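Local coordinates for protein coclaurine N-methyltransferase (Coptis japonica, PDB 6GKV) that catalyses the N-methylation of coclaurine and related tetrahydroisoquinolines in alkaloid biosynthesis, probably with S-adenosyl-L-methionine as methyl donor, and works as a homodimer, at residues Leu139-Ala142 and Gln143-Asn147. Numbering follows the deposited sequence.
Sequences LHVA and QKYKN
The backbone makes its last helical turn where Q143 N donates to L139 O at 2.9 Å, with a second, weak bond from Q143 N to H140 O. Beyond it K144 is the first residue whose backbone departs from helical geometry, yet Y145 N still reaches back to V141 O in a weak bond of 3.2 Å. V141 and Y145 supply the apolar side-chain contact of this helix end. CG1 of V141, anti to its own N (chi1 169°), touches Y145 CD2, 3.9 Å away, the two side chains crossing at a slant. V141 O lies at the edge of the ring, near the ring plane and 3.4 Å from Y145 CD2. On another side of the turn, the CB and CG of Q143 pass over L139 O, with CG 3.4 Å from that oxygen; the chain then runs on extended to its amide, whose OE1 accepts a hydrogen bond from R170 NH1. This is the C-terminal end of helix 136-143, in the Rossmann-like methyltransferase fold, where the chain turns toward strand 149-154. V141 and Y145 both rest on C116 of helix 104-118, V141 and A142 pack on V150 of the strand, and L139 faces I163 and S167 of helix 157-168.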
loop_
_atom_site.group_PDB
_atom_site.type_symbol
_atom_site.label_atom_id
_atom_site.label_comp_id
_atom_site.label_asym_id
_atom_site.label_seq_id
_atom_site.Cartn_x
_atom_site.Cartn_y
_atom_site.Cartn_z
ATOM N N LEU A 139 -20.956 10.968 -21.507
ATOM C CA LEU A 139 -22.313 10.848 -22.029
ATOM C C LEU A 139 -23.240 10.127 -21.050
ATOM O O LEU A 139 -24.422 10.454 -20.928
ATOM C CB LEU A 139 -22.289 10.122 -23.376
ATOM C CG LEU A 139 -21.323 10.785 -24.355
ATOM C CD1 LEU A 139 -21.259 10.071 -25.728
ATOM C CD2 LEU A 139 -21.703 12.260 -24.489
ATOM N N HIS A 140 -22.687 9.143 -20.355
ATOM C CA HIS A 140 -23.462 8.308 -19.448
ATOM C C HIS A 140 -23.885 9.101 -18.218
ATOM O O HIS A 140 -25.056 9.088 -17.825
ATOM C CB HIS A 140 -22.645 7.078 -19.043
ATOM C CG HIS A 140 -23.347 6.165 -18.086
ATOM N ND1 HIS A 140 -23.234 6.289 -16.717
ATOM C CD2 HIS A 140 -24.156 5.100 -18.304
ATOM C CE1 HIS A 140 -23.946 5.342 -16.131
ATOM N NE2 HIS A 140 -24.516 4.610 -17.070
ATOM N N VAL A 141 -22.925 9.791 -17.610
ATOM C CA VAL A 141 -23.211 10.644 -16.463
ATOM C C VAL A 141 -24.120 11.798 -16.888
ATOM O O VAL A 141 -25.070 12.138 -16.179
ATOM C CB VAL A 141 -21.906 11.195 -15.826
ATOM C CG1 VAL A 141 -22.201 12.285 -14.801
ATOM C CG2 VAL A 141 -21.114 10.069 -15.195
ATOM N N ALA A 142 -23.834 12.382 -18.053
ATOM C CA ALA A 142 -24.649 13.480 -18.559
ATOM C C ALA A 142 -26.089 13.026 -18.661
ATOM O O ALA A 142 -26.999 13.764 -18.289
ATOM C CB ALA A 142 -24.151 13.964 -19.912
ATOM N N GLN A 143 -26.291 11.804 -19.146
ATOM C CA GLN A 143 -27.622 11.418 -19.549
ATOM C C GLN A 143 -28.610 11.409 -18.425
ATOM O O GLN A 143 -29.486 12.276 -18.410
ATOM C CB GLN A 143 -27.613 10.079 -20.305
ATOM C CG GLN A 143 -27.767 10.421 -21.761
ATOM C CD GLN A 143 -27.869 9.264 -22.698
ATOM O OE1 GLN A 143 -26.887 8.901 -23.347
ATOM N NE2 GLN A 143 -29.071 8.714 -22.834
ATOM N N LYS A 144 -28.518 10.484 -17.485
ATOM C CA LYS A 144 -29.504 10.563 -16.412
ATOM C C LYS A 144 -28.934 11.055 -15.079
ATOM O O LYS A 144 -29.208 10.507 -14.011
ATOM C CB LYS A 144 -30.246 9.229 -16.237
ATOM C CG LYS A 144 -31.134 8.861 -17.428
ATOM C CD LYS A 144 -32.028 10.037 -17.871
ATOM C CE LYS A 144 -33.187 10.401 -16.943
ATOM N NZ LYS A 144 -34.050 11.458 -17.579
ATOM N N TYR A 145 -28.134 12.107 -15.174
ATOM C CA TYR A 145 -28.070 13.125 -14.137
ATOM C C TYR A 145 -28.241 14.471 -14.840
ATOM O O TYR A 145 -27.270 15.203 -15.019
ATOM C CB TYR A 145 -26.754 13.097 -13.363
ATOM C CG TYR A 145 -26.433 11.821 -12.611
ATOM C CD1 TYR A 145 -27.137 11.458 -11.462
ATOM C CD2 TYR A 145 -25.383 11.008 -13.020
ATOM C CE1 TYR A 145 -26.820 10.295 -10.769
ATOM C CE2 TYR A 145 -25.059 9.853 -12.331
ATOM C CZ TYR A 145 -25.779 9.501 -11.211
ATOM O OH TYR A 145 -25.441 8.351 -10.538
ATOM N N LYS A 146 -29.470 14.782 -15.250
ATOM C CA LYS A 146 -29.745 15.932 -16.121
ATOM C C LYS A 146 -29.265 17.269 -15.568
ATOM O O LYS A 146 -29.078 18.229 -16.318
ATOM C CB LYS A 146 -31.244 16.037 -16.400
ATOM C CG LYS A 146 -31.875 14.755 -16.885
ATOM C CD LYS A 146 -33.382 14.917 -17.072
ATOM C CE LYS A 146 -33.712 15.766 -18.280
ATOM N NZ LYS A 146 -35.171 15.749 -18.568
ATOM N N ASN A 147 -29.090 17.339 -14.254
ATOM C CA ASN A 147 -28.701 18.591 -13.623
ATOM C C ASN A 147 -27.247 18.565 -13.195
ATOM O O ASN A 147 -26.804 19.376 -12.379
ATOM C CB ASN A 147 -29.615 18.890 -12.446
ATOM C CG ASN A 147 -31.033 19.147 -12.887
ATOM O OD1 ASN A 147 -31.956 18.446 -12.475
ATOM N ND2 ASN A 147 -31.215 20.144 -13.754
#